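Local coordinates for YjbQ family protein (Aeropyrum pernix, PDB 2P6H) that is of unknown function but belongs to the UPF0047 (YjbQ) family and packs as a three-chain assembly in the crystal, at residues D18-G21 against K22-W26; D60-E63 against F64-L68. All coordinates share one frame; numbering follows the deposited sequence.

How the contacts relate
Contact 1 (18-21 with 22-26) and contact 2 (60-63 with 64-68) are both local and follow one another along the chain: contact 1 at the start of helix 20-28 with its cap, laid on strands of the five-stranded sheet, contact 2 between turns of helix 55-69. Their centres lie about 24 Å apart, on opposite sides of the chain's centre, and their nearest atoms stay about 10 Å from each other. Strand 15-18 of the three-stranded sheet connects them: it runs into contact 1, while Val16 meets the helix of contact 2. Contact 2 also touches the second subunit, whereas no other chain of the assembly touches contact 1, whose apolar side chains pack on the chain's own strands.

Contact 1. Residues D18-G21 against K22-W26; sequences DVTG and KVEEW. With SO4 (sulfate ion), chain E.
Thr20, Gly21 and Lys22 form the first turn of helix 20-28, with Val19 at the N-cap position. The carbonyl O of Thr20 takes a nearly straight bond from Glu24 N (3.1 Å, 167° at the hydrogen), and Gly21 O a more bent one from Glu25 N at 3.0 Å; the bond from Val23 N to Val19 O is weak. Beside these helical i to i+4 bonds the side chains of Thr20 and Glu24 run side by side, the methyl CG2 of Thr20 lying 4.0 Å from Glu24 CD. With chi1 at -47°, Thr20 OG1 sits beside the backbone N and CG2 anti to it; N and OG1 together grip Asp18 OD1, at 2.9 and 2.5 Å, the first closing an Asx turn, the second on the syn side of the carboxylate. Lys22 CB lies 3.7 Å from Gly21 C before its extended chain leads away, and NZ meets O1 of a sulfate ion at 3.0 Å; the ion, probably from the crystallisation liquor, is also held by the backbone N of Lys9. Asp18 OD2 pairs with Arg113 and Thr20 OG1 with Ile114 N, both of strand 113-118, and Val23 packs on Phe6, Leu37 and Leu129, seating the helix against strands 2-9, 35-40 and 124-133.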
loop_
_atom_site.group_PDB
_atom_site.type_symbol
_atom_site.label_atom_id
_atom_site.label_comp_id
_atom_site.label_asym_id
_atom_site.label_seq_id
_atom_site.Cartn_x
_atom_site.Cartn_y
_atom_site.Cartn_z
ATOM N N ASP A 18 -18.375 -0.582 -2.277
ATOM C CA ASP A 18 -18.123 -1.555 -1.208
ATOM C C ASP A 18 -18.337 -2.961 -1.786
ATOM O O ASP A 18 -19.475 -3.368 -2.068
ATOM C CB ASP A 18 -19.103 -1.346 -0.052
ATOM C CG ASP A 18 -18.874 -2.316 1.103
ATOM O OD1 ASP A 18 -18.082 -3.279 0.968
ATOM O OD2 ASP A 18 -19.499 -2.112 2.165
ATOM N N VAL A 19 -17.251 -3.707 -1.958
ATOM C CA VAL A 19 -17.346 -5.066 -2.524
ATOM C C VAL A 19 -17.052 -6.146 -1.473
ATOM O O VAL A 19 -16.784 -7.299 -1.786
ATOM C CB VAL A 19 -16.386 -5.217 -3.731
ATOM C CG1 VAL A 19 -16.762 -4.218 -4.824
ATOM C CG2 VAL A 19 -14.955 -4.968 -3.294
ATOM N N THR A 20 -17.104 -5.793 -0.193
ATOM C CA THR A 20 -16.860 -6.756 0.902
ATOM C C THR A 20 -17.697 -8.017 0.758
ATOM O O THR A 20 -17.229 -9.130 0.954
ATOM C CB THR A 20 -17.209 -6.133 2.254
ATOM O OG1 THR A 20 -16.631 -4.827 2.328
ATOM C CG2 THR A 20 -16.639 -6.989 3.389
ATOM N N GLY A 21 -18.973 -7.821 0.438
ATOM C CA GLY A 21 -19.890 -8.940 0.308
ATOM C C GLY A 21 -19.418 -10.030 -0.636
ATOM O O GLY A 21 -19.364 -11.205 -0.269
ATOM N N LYS A 22 -19.080 -9.643 -1.859
ATOM C CA LYS A 22 -18.617 -10.586 -2.875
ATOM C C LYS A 22 -17.333 -11.310 -2.448
ATOM O O LYS A 22 -17.106 -12.469 -2.769
ATOM C CB LYS A 22 -18.371 -9.810 -4.170
ATOM C CG LYS A 22 -19.670 -9.339 -4.824
ATOM C CD LYS A 22 -19.406 -8.482 -6.062
ATOM C CE LYS A 22 -20.684 -8.165 -6.842
ATOM N NZ LYS A 22 -20.466 -6.983 -7.675
ATOM N N VAL A 23 -16.453 -10.614 -1.736
ATOM C CA VAL A 23 -15.202 -11.237 -1.300
ATOM C C VAL A 23 -15.466 -12.344 -0.297
ATOM O O VAL A 23 -14.910 -13.433 -0.373
ATOM C CB VAL A 23 -14.307 -10.186 -0.641
ATOM C CG1 VAL A 23 -13.111 -10.864 0.026
ATOM C CG2 VAL A 23 -13.809 -9.200 -1.681
ATOM N N GLU A 24 -16.327 -12.068 0.677
ATOM C CA GLU A 24 -16.673 -13.037 1.698
ATOM C C GLU A 24 -17.374 -14.239 1.068
ATOM O O GLU A 24 -17.213 -15.377 1.490
ATOM C CB GLU A 24 -17.581 -12.348 2.728
ATOM C CG GLU A 24 -16.866 -11.208 3.471
ATOM C CD GLU A 24 -17.765 -10.635 4.554
ATOM O OE1 GLU A 24 -18.945 -10.444 4.297
ATOM O OE2 GLU A 24 -17.267 -10.383 5.651
ATOM N N GLU A 25 -18.163 -13.959 0.035
ATOM C CA GLU A 25 -18.870 -14.971 -0.700
ATOM C C GLU A 25 -17.884 -16.025 -1.145
ATOM O O GLU A 25 -17.922 -17.170 -0.713
ATOM C CB GLU A 25 -19.502 -14.309 -1.919
ATOM C CG GLU A 25 -21.019 -14.475 -1.945
ATOM C CD GLU A 25 -21.526 -14.086 -3.311
ATOM O OE1 GLU A 25 -21.117 -14.701 -4.285
ATOM O OE2 GLU A 25 -22.311 -13.144 -3.394
ATOM N N TRP A 26 -16.986 -15.574 -2.014
ATOM C CA TRP A 26 -15.939 -16.429 -2.562
ATOM C C TRP A 26 -15.193 -17.125 -1.435
ATOM O O TRP A 26 -14.890 -18.298 -1.462
ATOM C CB TRP A 26 -14.959 -15.566 -3.378
ATOM C CG TRP A 26 -13.919 -16.423 -4.017
ATOM C CD1 TRP A 26 -14.075 -17.208 -5.182
ATOM C CD2 TRP A 26 -12.561 -16.664 -3.547
ATOM N NE1 TRP A 26 -12.973 -17.931 -5.498
ATOM C CE2 TRP A 26 -11.975 -17.604 -4.450
ATOM C CE3 TRP A 26 -11.813 -16.201 -2.477
ATOM C CZ2 TRP A 26 -10.679 -18.035 -4.249
ATOM C CZ3 TRP A 26 -10.514 -16.640 -2.285
ATOM C CH2 TRP A 26 -9.946 -17.566 -3.174
HETATM S S SO4 E . -22.447 -5.533 -10.269
HETATM O O1 SO4 E . -22.845 -6.578 -9.386
HETATM O O2 SO4 E . -23.317 -4.431 -10.485
HETATM O O3 SO4 E . -22.155 -6.161 -11.659
HETATM O O4 SO4 E . -21.171 -4.964 -9.880
#

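Contact 2. Residues D60-E63 against F64-L68; sequences DIVE and FIREL. With SO4 (sulfate ion), chain D.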
loop_
_atom_site.group_PDB
_atom_site.type_symbol
_atom_site.label_atom_id
_atom_site.label_comp_id
_atom_site.label_asym_id
_atom_site.label_seq_id
_atom_site.Cartn_x
_atom_site.Cartn_y
_atom_site.Cartn_z
ATOM N N ASP A 60 -16.559 11.835 -0.165
ATOM C CA ASP A 60 -15.366 12.606 0.179
ATOM C C ASP A 60 -14.101 12.000 -0.441
ATOM O O ASP A 60 -13.182 12.678 -0.840
ATOM C CB ASP A 60 -15.182 12.640 1.701
ATOM C CG ASP A 60 -16.223 13.535 2.385
ATOM O OD1 ASP A 60 -16.757 14.428 1.729
ATOM O OD2 ASP A 60 -16.438 13.335 3.574
ATOM N N ILE A 61 -14.078 10.641 -0.451
ATOM C CA ILE A 61 -12.917 9.993 -1.023
ATOM C C ILE A 61 -12.745 10.348 -2.495
ATOM O O ILE A 61 -11.655 10.613 -2.983
ATOM C CB ILE A 61 -13.123 8.504 -0.837
ATOM C CG1 ILE A 61 -12.936 8.182 0.660
ATOM C CG2 ILE A 61 -12.061 7.755 -1.679
ATOM C CD1 ILE A 61 -13.047 6.711 1.079
ATOM N N VAL A 62 -13.871 10.361 -3.225
ATOM C CA VAL A 62 -13.768 10.751 -4.611
ATOM C C VAL A 62 -13.307 12.191 -4.767
ATOM O O VAL A 62 -12.465 12.515 -5.595
ATOM C CB VAL A 62 -15.156 10.646 -5.160
ATOM C CG1 VAL A 62 -15.274 11.472 -6.439
ATOM C CG2 VAL A 62 -15.482 9.197 -5.473
ATOM N N GLU A 63 -13.869 13.098 -3.955
ATOM C CA GLU A 63 -13.446 14.487 -4.046
ATOM C C GLU A 63 -11.973 14.664 -3.655
ATOM O O GLU A 63 -11.253 15.466 -4.240
ATOM C CB GLU A 63 -14.340 15.343 -3.153
ATOM C CG GLU A 63 -13.915 16.816 -3.130
ATOM C CD GLU A 63 -14.082 17.466 -4.496
ATOM O OE1 GLU A 63 -14.826 16.932 -5.335
ATOM O OE2 GLU A 63 -13.483 18.518 -4.705
ATOM N N PHE A 64 -11.532 13.909 -2.656
ATOM C CA PHE A 64 -10.142 13.958 -2.201
ATOM C C PHE A 64 -9.227 13.570 -3.357
ATOM O O PHE A 64 -8.232 14.205 -3.650
ATOM C CB PHE A 64 -9.992 12.985 -1.015
ATOM C CG PHE A 64 -8.557 12.814 -0.538
ATOM C CD1 PHE A 64 -7.851 13.894 -0.024
ATOM C CD2 PHE A 64 -7.988 11.549 -0.541
ATOM C CE1 PHE A 64 -6.565 13.700 0.482
ATOM C CE2 PHE A 64 -6.700 11.361 -0.033
ATOM C CZ PHE A 64 -5.987 12.435 0.482
ATOM N N ILE A 65 -9.622 12.460 -4.021
ATOM C CA ILE A 65 -8.867 11.965 -5.162
ATOM C C ILE A 65 -8.870 12.989 -6.313
ATOM O O ILE A 65 -7.866 13.272 -6.936
ATOM C CB ILE A 65 -9.468 10.602 -5.585
ATOM C CG1 ILE A 65 -9.049 9.499 -4.601
ATOM C CG2 ILE A 65 -8.949 10.201 -6.978
ATOM C CD1 ILE A 65 -9.948 8.267 -4.692
ATOM N N ARG A 66 -10.066 13.558 -6.581
ATOM C CA ARG A 66 -10.173 14.543 -7.648
ATOM C C ARG A 66 -9.210 15.707 -7.423
ATOM O O ARG A 66 -8.511 16.152 -8.325
ATOM C CB ARG A 66 -11.612 15.055 -7.681
ATOM C CG ARG A 66 -11.940 15.785 -8.982
ATOM C CD ARG A 66 -13.211 16.631 -8.860
ATOM N NE ARG A 66 -14.334 15.805 -8.409
ATOM C CZ ARG A 66 -14.897 14.987 -9.316
ATOM N NH1 ARG A 66 -14.438 14.953 -10.556
ATOM N NH2 ARG A 66 -15.919 14.206 -8.957
ATOM N N GLU A 67 -9.159 16.188 -6.184
ATOM C CA GLU A 67 -8.287 17.298 -5.779
ATOM C C GLU A 67 -6.793 16.999 -6.015
ATOM O O GLU A 67 -6.036 17.830 -6.500
ATOM C CB GLU A 67 -8.546 17.595 -4.296
ATOM C CG GLU A 67 -9.645 18.644 -4.089
ATOM C CD GLU A 67 -10.111 18.627 -2.645
ATOM O OE1 GLU A 67 -9.281 18.395 -1.767
ATOM O OE2 GLU A 67 -11.291 18.842 -2.408
ATOM N N LEU A 68 -6.355 15.777 -5.591
ATOM C CA LEU A 68 -4.935 15.454 -5.720
ATOM C C LEU A 68 -4.535 15.086 -7.108
ATOM O O LEU A 68 -3.500 15.502 -7.613
ATOM C CB LEU A 68 -4.706 14.190 -5.006
ATOM C CG LEU A 68 -4.982 14.313 -3.504
ATOM C CD1 LEU A 68 -4.624 13.040 -2.734
ATOM C CD2 LEU A 68 -4.198 15.447 -2.844
HETATM S S SO4 D . -16.955 12.586 -12.154
HETATM O O1 SO4 D . -17.711 13.251 -11.057
HETATM O O2 SO4 D . -17.043 11.093 -11.962
HETATM O O3 SO4 D . -17.565 12.966 -13.481
HETATM O O4 SO4 D . -15.541 13.031 -12.136
#
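Phe64 N donates to Asp60 O at 2.7 Å, the shortest of four successive helical i to i+4 bonds in which Ile65 N, Arg66 N and Glu67 N likewise reach the carbonyls of Ile61, Val62 and Glu63. Glu63 has CG anti to its N (chi1 177°) and then bends at chi2 (65°), which brings OE1 to the guanidinium edge of Arg66, in plane with it; the salt bridge from OE1 to NE is 3.3 Å and its hydrogen bond is weak. The carboxylate and guanidinium planes stand 38° apart. Arg66 folds at chi3 and turns its far edge to a sulfate ion, NH1 meeting O4 at 2.7 Å and NH2 meeting O1 at 2.9 Å. This ion, probably from the crystallisation liquor, is also bound by Leu14 N. Val62 runs alongside Arg66, its CG1 3.8 Å from Arg66 NH2 and oblique to the guanidinium, at neither face nor edge. An alanine in place of Glu63 would probably leave Arg66 NE without its carboxylate mate, with the sulfate alone, among the partners described, holding the guanidinium by hydrogen bonds. Glu63-Arg66 is an i to i+3 pair, and Ile61-Ile65 and Glu63-Glu67 are i to i+4 pairs, of helix 55-69, a helix whose apolar flank meets Leu14, Val16 and Ile93 of its own chain. On that flank Ile61 CG2 touches Ile65 CD1 at 3.7 Å, the two side chains crossing at a slant. On another flank Glu63 OE2 comes within 3.2 Å of Glu67 OE2, the two side chains crossing at about a right angle; this like-charge approach is probably eased by Lys70 of the second subunit, which forms a salt bridge with Glu67 OE1. Asp60 also faces that subunit, its carboxylate accepting from the backbone N atoms of Lys76 and His77, while Ile61 and Phe64 pack on Leu88 of the same neighbour.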